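Local structure of putative cell surface protein (Streptococcus pyogenes, 4OFQ) at residues D48-M53 with Q172-N177; K71-D76 with Q159-G164; N83-K86 with D92-N95; G288-A293 with A312-K317. The protein belongs to the antigen I/II family of streptococcal surface adhesins and, as the C-terminal part of AspA, probably serves in bacterial attachment. All blocks are in the same frame, centred on the assembly; numbering follows the deposited sequence.

Contact 1. Residues D48-M53 with Q172-N177; sequences DQYKGM and QIDFGN
Tyr-50, the last residue of a short 3-10 turn, meets Asp-174 with its hydroxyl and Phe-175 with one face of its ring. CG lies anti to the carbonyl carbon (chi1 -58°), which aims the ring at strand 164-174. Tyr-50 OH donates to OD2 of Asp-174 over 2.7 Å, arriving on the anti side of a carboxylate that stands almost perpendicular to the phenol ring. The syn lone pair of Asp-174 OD2 takes NE2 of Gln-172 at 2.8 Å, so two donors grip a buried acceptor and fix the carboxylate's rotation. A water donates to Tyr-50 OH and accepts from ND2 of Asn-177. Asp-174 to Asn-177 form a type I' turn, the tight two-residue beta hairpin that links strands 164-174 and 177-188; glycine suits its second corner, Gly-176, where phi is positive. At the first corner Phe-175 presents its edge to the tyrosine face, a T-shaped pair with CE2 of Phe-175 3.6 Å from CE1 of Tyr-50 and planes at 86°. Phe-64 of strand 64-70, again edge-to-face, and Tyr-139 of helix 135-143 pack against Phe-175 as well. Beyond Tyr-50 the chain makes a type II turn, with Gly-52 at its positive-phi corner, and this returns Met-53 so that its CE sits at the edge of the tyrosine ring.

Contact 2. Residues K71-D76 with Q159-G164; sequences KDEAID and QDFKKG
The Phe-161 ring is held on both faces: Ala-74 lies over one, while the carbonyl O of Lys-163, from the ring's own segment, lies over the rim of the other. Ala-74 CB stands 3.7 Å from the centroid of the Phe-161 ring and only 9° off its normal, a well-centred CH-pi contact that a small methyl group suits because the backbones come close here. At the ring's edge, OE2 of Glu-73 is 3.6 Å from CE1 of Phe-161, with the carboxylate plane nearly perpendicular to the ring; the weakly positive rim probably makes this a mild attraction. The carbonyl O of Glu-73 approaches obliquely, 3.4 Å from CD1 of Phe-161. The phenylalanine reaches this place with CG anti to its own nitrogen (chi1 -177°), and Gly-164, lacking a side chain, lets the chain pass close by CZ. Lys-71 runs alongside, its amino group bonded to the carbonyl of Asp-165. Its own carbonyl shapes the first segment, for Lys-71 O accepts from both Ala-74 N (3.0 Å) and Ile-75 N (2.9 Å). Off to one side of the phenylalanine, a water donates to both Glu-73 O and Asp-160 OD1 and so bridges the two segments. Nearby, Asp-72 holds the backbone N of Glu-126, one of the calcium-site residues, and Asp-69 and Tyr-70 of that site directly precede the segment. Both segments are connections between the two sheets of this domain, from strand 64-70 to 75-76 and from 149-157 to 164-174, packed together as the end of a beta sandwich.

Contact 3. Residues N83-K86 with D92-N95; sequences NSIK and DVTN
Lys-86 and Asp-92 form a single beta bridge, and beside it Val-93 N donates to Ile-85 O over 3.0 Å in a nearly straight bond. Ile-85 then packs on two neighbours: its CG2 touches CG2 of Val-93 at 3.7 Å, while CG2 of Thr-94 rests 3.7 Å from CB of Ile-85. Branched aliphatic groups suit this spot, since Ile-149 of strand 149-157 lies against both Ile-85 and Val-93. Asp-92 organises the turn. Its OD1 accepts from Thr-94 N at 3.1 Å, an Asx turn, and from Thr-94 OG1 at 2.8 Å, both reaching it from the same face of the carboxylate. Here the chain leaves strand 80-87 of one sheet for strand 97-102, the edge of the other, and the short 3-10 segment begins at Thr-94. The threonine hydroxyl sits between the backbone N and the carbonyl carbon (chi1 55°), which directs OG1 back to the aspartate and turns the methyl toward Ile-85. A water accepts from Ile-85 N and donates to Asp-92 OD1, with a weak bond from Lys-86 NZ. Lys-86 NZ is 4.8 Å from Asp-92 OD1, too far for direct contact, though the opposite charges probably still attract weakly.

Contact 4. Residues G288-A293 with A312-K317; sequences GHYELA and AFVVVK
Tyr-290 and Val-314 meet between two facing sheets, the valine methyl CG2 lying over one face of the phenol ring. The closest approach is at the ring's outer end, where CG2 of Val-314 is 3.7 Å from CZ of Tyr-290. Measured to the centroid of the Tyr-290 ring, the distance from that methyl is 4.1 Å, 25° off the normal, so this CH-pi contact is displaced toward the rim. Ala-312, two residues earlier on the same side of its strand, has CB 4.4 Å from the OH of Tyr-290; so small a side chain suits a place close to the phenol's end. The tyrosine extends with CG anti to its nitrogen (chi1 168°), carrying the ring out from strand 289-294 toward strand 310-318, and so spans the 9.3 Å between the CA atoms of Tyr-290 and Val-314. No hydrogen bond joins the two segments. The hydroxyl is instead bonded to Asp-253 on strand 248-257, which satisfies the phenol's buried polar end and anchors the end of the ring. Farther out, Thr-281 and Tyr-283 of strand 279-284 touch the tyrosine, and Tyr-250 packs against Val-314. Leu-292 points the same way as Tyr-290 and rests on Phe-239 of strand 237-242. At the start of its strand, Gly-288, with positive phi, belongs to a G1 bulge facing strand 279-284. The contact thus joins the sheet holding strand 289-294 to the one holding strand 310-318, the face-to-face packing of a beta sandwich.

In the fold
Contacts 1, 2 and 3 lie in the first of the two family regions, contact 4 in the second, with the centres of contacts 1 and 4 about 63 Å apart on opposite sides of the chain's centre. Contacts 1 and 4 are buried, yet differ: a carboxylate, a phenol and a water share the first, whereas the fourth is apolar packing between sheets. Contacts 2 and 3 are partly buried, mixing an apolar centre with water bridges beside charged side chains. Strands 75-76 and 80-87, which carry their first segments, both pair with strand 149-157. Strand 164-174 ends in the hairpin of contact 1 and begins at the loop of contact 2.

Contact 1. Residues D48-M53 with Q172-N177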
# COMPACT_ATOMS: atom_id res chain seq x y z
N ASP A 48 16.58 27.14 0.70
CA ASP A 48 17.96 27.37 0.28
C ASP A 48 18.19 28.72 -0.43
O ASP A 48 19.14 29.43 -0.11
CB ASP A 48 18.44 26.22 -0.59
CG ASP A 48 19.89 26.36 -0.98
OD1 ASP A 48 20.76 26.19 -0.10
OD2 ASP A 48 20.16 26.65 -2.15
N GLN A 49 17.30 29.07 -1.36
CA GLN A 49 17.48 30.29 -2.15
C GLN A 49 17.42 31.57 -1.31
O GLN A 49 17.96 32.60 -1.69
CB GLN A 49 16.41 30.38 -3.25
CG GLN A 49 16.73 29.58 -4.50
CD GLN A 49 18.00 30.05 -5.19
OE1 GLN A 49 18.06 31.16 -5.73
NE2 GLN A 49 19.02 29.21 -5.17
N TYR A 50 16.74 31.49 -0.16
CA TYR A 50 16.51 32.67 0.67
C TYR A 50 17.68 33.03 1.57
O TYR A 50 17.68 34.10 2.18
CB TYR A 50 15.26 32.46 1.53
CG TYR A 50 14.02 32.19 0.72
CD1 TYR A 50 13.67 33.00 -0.34
CD2 TYR A 50 13.20 31.10 1.02
CE1 TYR A 50 12.53 32.75 -1.10
CE2 TYR A 50 12.06 30.84 0.26
CZ TYR A 50 11.73 31.68 -0.79
OH TYR A 50 10.61 31.43 -1.53
N LYS A 51 18.67 32.14 1.67
CA LYS A 51 19.80 32.34 2.58
C LYS A 51 20.53 33.65 2.35
O LYS A 51 20.88 33.99 1.23
CB LYS A 51 20.79 31.18 2.44
CG LYS A 51 21.97 31.25 3.40
CD LYS A 51 22.88 30.04 3.26
CE LYS A 51 24.01 30.06 4.28
NZ LYS A 51 24.88 28.84 4.17
N GLY A 52 20.74 34.40 3.43
CA GLY A 52 21.53 35.61 3.39
C GLY A 52 20.84 36.81 2.78
O GLY A 52 21.43 37.89 2.72
N MET A 53 19.60 36.65 2.34
CA MET A 53 18.85 37.77 1.78
C MET A 53 18.05 38.48 2.86
O MET A 53 17.92 37.97 3.98
CB MET A 53 17.92 37.30 0.67
CG MET A 53 18.57 36.38 -0.36
SD MET A 53 17.69 36.33 -1.93
CE MET A 53 16.13 35.61 -1.48
N GLN A 172 4.43 24.95 -1.51
CA GLN A 172 5.11 25.82 -0.56
C GLN A 172 4.70 27.24 -0.90
O GLN A 172 4.72 27.62 -2.08
CB GLN A 172 6.59 25.62 -0.78
CG GLN A 172 7.53 26.39 0.07
CD GLN A 172 8.96 25.95 -0.19
OE1 GLN A 172 9.22 24.75 -0.36
NE2 GLN A 172 9.88 26.90 -0.24
N ILE A 173 4.28 28.02 0.10
CA ILE A 173 3.91 29.41 -0.13
C ILE A 173 4.74 30.29 0.79
O ILE A 173 4.54 30.28 2.01
CB ILE A 173 2.40 29.69 0.11
CG1 ILE A 173 1.53 28.69 -0.66
CG2 ILE A 173 2.06 31.14 -0.26
CD1 ILE A 173 0.05 28.81 -0.32
N ASP A 174 5.67 31.03 0.20
CA ASP A 174 6.60 31.87 0.94
C ASP A 174 6.34 33.32 0.56
O ASP A 174 6.31 33.66 -0.63
CB ASP A 174 8.05 31.53 0.58
CG ASP A 174 8.33 30.04 0.64
OD1 ASP A 174 7.80 29.37 1.55
OD2 ASP A 174 9.10 29.55 -0.22
N PHE A 175 6.16 34.17 1.56
CA PHE A 175 5.87 35.57 1.35
C PHE A 175 4.68 35.74 0.40
O PHE A 175 4.64 36.71 -0.36
CB PHE A 175 7.07 36.31 0.72
CG PHE A 175 8.40 35.92 1.28
CD1 PHE A 175 8.85 36.44 2.49
CD2 PHE A 175 9.23 35.06 0.58
CE1 PHE A 175 10.09 36.09 3.00
CE2 PHE A 175 10.48 34.70 1.08
CZ PHE A 175 10.91 35.22 2.29
N GLY A 176 3.75 34.79 0.42
CA GLY A 176 2.63 34.78 -0.50
C GLY A 176 2.90 34.20 -1.89
O GLY A 176 1.99 34.10 -2.71
N ASN A 177 4.15 33.83 -2.16
CA ASN A 177 4.49 33.24 -3.45
C ASN A 177 4.36 31.71 -3.43
O ASN A 177 5.01 31.05 -2.61
CB ASN A 177 5.92 33.60 -3.86
CG ASN A 177 6.15 35.09 -3.91
OD1 ASN A 177 5.34 35.85 -4.45
ND2 ASN A 177 7.28 35.52 -3.36
O HOH W 1 9.47 33.45 -2.86

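Contact 2. Residues K71-D76 with Q159-G164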
# COMPACT_ATOMS: atom_id res chain seq x y z
N LYS A 71 -4.27 12.56 -2.36
CA LYS A 71 -5.49 12.19 -3.10
C LYS A 71 -6.53 11.67 -2.11
O LYS A 71 -6.40 10.56 -1.57
CB LYS A 71 -5.18 11.13 -4.14
CG LYS A 71 -6.40 10.67 -4.92
CD LYS A 71 -5.98 9.84 -6.11
CE LYS A 71 -7.17 9.17 -6.79
NZ LYS A 71 -6.70 8.34 -7.95
N ASP A 72 -7.57 12.45 -1.87
CA ASP A 72 -8.47 12.14 -0.77
C ASP A 72 -9.42 10.96 -1.02
O ASP A 72 -10.05 10.46 -0.10
CB ASP A 72 -9.20 13.40 -0.24
CG ASP A 72 -10.21 13.96 -1.23
OD1 ASP A 72 -10.82 13.21 -2.02
OD2 ASP A 72 -10.42 15.19 -1.19
N GLU A 73 -9.50 10.51 -2.27
CA GLU A 73 -10.26 9.30 -2.61
C GLU A 73 -9.48 8.05 -2.23
O GLU A 73 -10.06 6.98 -2.01
CB GLU A 73 -10.56 9.26 -4.11
CG GLU A 73 -11.37 8.06 -4.56
CD GLU A 73 -11.20 7.73 -6.04
OE1 GLU A 73 -10.71 8.60 -6.80
OE2 GLU A 73 -11.54 6.60 -6.45
N ALA A 74 -8.17 8.19 -2.14
CA ALA A 74 -7.27 7.05 -1.96
C ALA A 74 -6.71 7.00 -0.55
O ALA A 74 -6.81 5.99 0.15
CB ALA A 74 -6.14 7.13 -2.98
N ILE A 75 -6.11 8.11 -0.14
CA ILE A 75 -5.49 8.20 1.16
C ILE A 75 -6.50 8.64 2.20
O ILE A 75 -7.27 9.57 1.98
CB ILE A 75 -4.30 9.19 1.12
CG1 ILE A 75 -3.07 8.48 0.53
CG2 ILE A 75 -3.98 9.73 2.48
CD1 ILE A 75 -1.99 9.42 0.03
N ASP A 76 -6.54 7.93 3.33
CA ASP A 76 -7.31 8.38 4.49
C ASP A 76 -6.57 9.52 5.19
O ASP A 76 -5.64 9.29 5.96
CB ASP A 76 -7.54 7.21 5.45
CG ASP A 76 -8.33 7.62 6.69
OD1 ASP A 76 -8.84 8.77 6.73
OD2 ASP A 76 -8.43 6.79 7.62
N GLN A 159 -10.19 2.12 3.27
CA GLN A 159 -10.49 0.72 2.97
C GLN A 159 -11.39 0.54 1.75
O GLN A 159 -11.34 -0.50 1.09
CB GLN A 159 -11.02 -0.05 4.19
CG GLN A 159 -11.98 0.72 5.07
CD GLN A 159 -12.16 0.06 6.43
OE1 GLN A 159 -11.31 0.17 7.31
NE2 GLN A 159 -13.27 -0.66 6.59
N ASP A 160 -12.17 1.56 1.40
CA ASP A 160 -13.08 1.43 0.26
C ASP A 160 -12.43 1.79 -1.09
O ASP A 160 -13.06 1.69 -2.14
CB ASP A 160 -14.40 2.19 0.47
CG ASP A 160 -14.22 3.69 0.65
OD1 ASP A 160 -13.13 4.22 0.34
OD2 ASP A 160 -15.18 4.35 1.10
N PHE A 161 -11.16 2.20 -1.04
CA PHE A 161 -10.40 2.44 -2.25
C PHE A 161 -9.73 1.13 -2.65
O PHE A 161 -8.73 0.72 -2.06
CB PHE A 161 -9.37 3.56 -2.04
CG PHE A 161 -8.59 3.91 -3.28
CD1 PHE A 161 -9.17 4.67 -4.29
CD2 PHE A 161 -7.29 3.47 -3.44
CE1 PHE A 161 -8.45 4.99 -5.44
CE2 PHE A 161 -6.57 3.79 -4.57
CZ PHE A 161 -7.16 4.55 -5.58
N LYS A 162 -10.29 0.47 -3.66
CA LYS A 162 -9.92 -0.90 -3.98
C LYS A 162 -8.92 -0.98 -5.12
O LYS A 162 -8.18 -1.95 -5.25
CB LYS A 162 -11.17 -1.69 -4.37
CG LYS A 162 -12.31 -1.62 -3.36
CD LYS A 162 -12.11 -2.61 -2.23
CE LYS A 162 -13.38 -2.72 -1.38
NZ LYS A 162 -13.27 -3.78 -0.35
N LYS A 163 -8.91 0.05 -5.96
CA LYS A 163 -8.00 0.11 -7.09
C LYS A 163 -7.88 1.53 -7.59
O LYS A 163 -8.75 2.37 -7.34
CB LYS A 163 -8.49 -0.79 -8.23
CG LYS A 163 -9.76 -0.29 -8.93
CD LYS A 163 -10.14 -1.20 -10.09
CE LYS A 163 -11.45 -0.78 -10.75
NZ LYS A 163 -11.33 0.55 -11.42
N GLY A 164 -6.80 1.80 -8.31
CA GLY A 164 -6.56 3.11 -8.87
C GLY A 164 -5.16 3.57 -8.52
O GLY A 164 -4.35 2.80 -8.01
O HOH W 2 -12.71 6.15 -1.31

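Contact 3. Residues N83-K86 with D92-N95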
# COMPACT_ATOMS: atom_id res chain seq x y z
N ASN A 83 5.57 11.90 11.82
CA ASN A 83 6.70 11.29 12.50
C ASN A 83 7.69 12.34 13.00
O ASN A 83 8.23 12.23 14.11
CB ASN A 83 7.36 10.25 11.59
CG ASN A 83 6.37 9.22 11.10
OD1 ASN A 83 5.71 8.56 11.90
ND2 ASN A 83 6.22 9.11 9.79
N SER A 84 7.93 13.36 12.19
CA SER A 84 8.78 14.47 12.62
C SER A 84 8.65 15.62 11.63
O SER A 84 8.31 15.41 10.47
CB SER A 84 10.23 14.01 12.69
OG SER A 84 10.66 13.58 11.40
N ILE A 85 8.88 16.83 12.11
CA ILE A 85 9.04 17.99 11.23
C ILE A 85 10.26 18.73 11.77
O ILE A 85 10.22 19.28 12.87
CB ILE A 85 7.83 18.92 11.24
CG1 ILE A 85 6.54 18.14 10.94
CG2 ILE A 85 8.02 20.04 10.21
CD1 ILE A 85 5.29 19.03 10.92
N LYS A 86 11.34 18.71 10.99
CA LYS A 86 12.63 19.18 11.49
C LYS A 86 13.34 20.10 10.53
O LYS A 86 13.34 19.88 9.32
CB LYS A 86 13.53 17.98 11.84
CG LYS A 86 13.11 17.26 13.11
CD LYS A 86 14.06 16.11 13.44
CE LYS A 86 14.06 15.81 14.94
NZ LYS A 86 12.68 15.70 15.50
N ASP A 92 13.38 20.58 16.23
CA ASP A 92 11.99 20.14 16.11
C ASP A 92 11.14 21.40 15.97
O ASP A 92 11.07 22.20 16.90
CB ASP A 92 11.59 19.35 17.36
CG ASP A 92 10.12 18.97 17.37
OD1 ASP A 92 9.44 19.08 16.33
OD2 ASP A 92 9.64 18.56 18.45
N VAL A 93 10.50 21.58 14.82
CA VAL A 93 9.75 22.82 14.59
C VAL A 93 8.24 22.62 14.63
O VAL A 93 7.48 23.53 14.28
CB VAL A 93 10.17 23.54 13.27
CG1 VAL A 93 11.64 23.91 13.31
CG2 VAL A 93 9.87 22.67 12.05
N THR A 94 7.81 21.43 15.07
CA THR A 94 6.38 21.12 15.10
C THR A 94 5.55 22.15 15.89
O THR A 94 4.45 22.49 15.49
CB THR A 94 6.10 19.70 15.66
OG1 THR A 94 6.70 19.56 16.95
CG2 THR A 94 6.67 18.64 14.72
N ASN A 95 6.09 22.64 17.00
CA ASN A 95 5.34 23.57 17.83
C ASN A 95 5.36 25.00 17.30
O ASN A 95 4.73 25.90 17.88
CB ASN A 95 5.84 23.53 19.28
CG ASN A 95 5.66 22.16 19.91
OD1 ASN A 95 6.38 21.80 20.84
ND2 ASN A 95 4.70 21.39 19.41
O HOH W 3 9.75 16.74 14.85

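Contact 4. Residues G288-A293 with A312-K317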
# COMPACT_ATOMS: atom_id res chain seq x y z
N GLY A 288 -12.11 -29.19 10.16
CA GLY A 288 -12.10 -29.03 8.71
C GLY A 288 -11.27 -27.86 8.23
O GLY A 288 -11.29 -27.52 7.04
N HIS A 289 -10.51 -27.25 9.13
CA HIS A 289 -9.72 -26.08 8.79
C HIS A 289 -8.40 -26.47 8.11
O HIS A 289 -7.59 -27.19 8.69
CB HIS A 289 -9.44 -25.25 10.04
CG HIS A 289 -8.80 -23.92 9.77
ND1 HIS A 289 -7.44 -23.73 9.79
CD2 HIS A 289 -9.34 -22.71 9.50
CE1 HIS A 289 -7.16 -22.46 9.53
NE2 HIS A 289 -8.30 -21.82 9.35
N TYR A 290 -8.20 -25.96 6.90
CA TYR A 290 -7.00 -26.21 6.11
C TYR A 290 -6.19 -24.93 5.93
O TYR A 290 -6.74 -23.89 5.60
CB TYR A 290 -7.39 -26.76 4.73
CG TYR A 290 -6.25 -26.79 3.74
CD1 TYR A 290 -5.97 -25.70 2.92
CD2 TYR A 290 -5.45 -27.92 3.61
CE1 TYR A 290 -4.92 -25.72 2.02
CE2 TYR A 290 -4.40 -27.96 2.72
CZ TYR A 290 -4.14 -26.85 1.92
OH TYR A 290 -3.11 -26.87 1.02
N GLU A 291 -4.88 -25.04 6.10
CA GLU A 291 -4.01 -23.90 5.92
C GLU A 291 -2.72 -24.34 5.22
O GLU A 291 -2.16 -25.37 5.56
CB GLU A 291 -3.68 -23.35 7.31
CG GLU A 291 -2.91 -22.07 7.34
CD GLU A 291 -2.61 -21.66 8.76
OE1 GLU A 291 -3.57 -21.33 9.49
OE2 GLU A 291 -1.42 -21.69 9.14
N LEU A 292 -2.27 -23.58 4.23
CA LEU A 292 -0.93 -23.78 3.69
C LEU A 292 -0.22 -22.43 3.67
O LEU A 292 -0.67 -21.49 3.01
CB LEU A 292 -0.97 -24.41 2.29
CG LEU A 292 0.38 -24.73 1.63
CD1 LEU A 292 0.29 -25.96 0.74
CD2 LEU A 292 0.87 -23.54 0.82
N ALA A 293 0.89 -22.34 4.38
CA ALA A 293 1.63 -21.09 4.52
C ALA A 293 3.04 -21.21 3.99
O ALA A 293 3.77 -22.15 4.32
CB ALA A 293 1.67 -20.64 5.99
N ALA A 312 -2.56 -23.79 -5.05
CA ALA A 312 -2.68 -24.98 -4.22
C ALA A 312 -3.77 -25.88 -4.79
O ALA A 312 -4.81 -25.40 -5.26
CB ALA A 312 -3.00 -24.60 -2.79
N PHE A 313 -3.53 -27.18 -4.78
CA PHE A 313 -4.54 -28.14 -5.21
C PHE A 313 -4.85 -29.04 -4.04
O PHE A 313 -3.97 -29.74 -3.53
CB PHE A 313 -4.05 -28.99 -6.38
CG PHE A 313 -3.80 -28.19 -7.62
CD1 PHE A 313 -2.61 -27.51 -7.79
CD2 PHE A 313 -4.77 -28.09 -8.60
CE1 PHE A 313 -2.38 -26.76 -8.93
CE2 PHE A 313 -4.54 -27.35 -9.75
CZ PHE A 313 -3.34 -26.68 -9.91
N VAL A 314 -6.12 -29.05 -3.65
CA VAL A 314 -6.55 -29.78 -2.47
C VAL A 314 -7.48 -30.90 -2.89
O VAL A 314 -8.53 -30.65 -3.50
CB VAL A 314 -7.26 -28.83 -1.47
CG1 VAL A 314 -7.82 -29.62 -0.30
CG2 VAL A 314 -6.29 -27.76 -0.99
N VAL A 315 -7.09 -32.13 -2.58
CA VAL A 315 -7.83 -33.32 -3.00
C VAL A 315 -8.68 -33.83 -1.84
O VAL A 315 -8.16 -34.02 -0.74
CB VAL A 315 -6.87 -34.43 -3.46
CG1 VAL A 315 -7.63 -35.68 -3.79
CG2 VAL A 315 -6.05 -33.96 -4.67
N VAL A 316 -9.98 -34.01 -2.08
CA VAL A 316 -10.90 -34.50 -1.06
C VAL A 316 -11.72 -35.68 -1.59
O VAL A 316 -11.84 -35.87 -2.80
CB VAL A 316 -11.87 -33.39 -0.55
CG1 VAL A 316 -11.09 -32.14 -0.12
CG2 VAL A 316 -12.90 -33.03 -1.63
N LYS A 317 -12.25 -36.48 -0.67
CA LYS A 317 -13.18 -37.55 -1.02
C LYS A 317 -14.60 -37.12 -0.58
O LYS A 317 -14.78 -36.59 0.52
CB LYS A 317 -12.77 -38.84 -0.33
CG LYS A 317 -13.77 -39.97 -0.42
CD LYS A 317 -13.28 -41.17 0.39
CE LYS A 317 -14.22 -42.36 0.30
NZ LYS A 317 -13.69 -43.52 1.09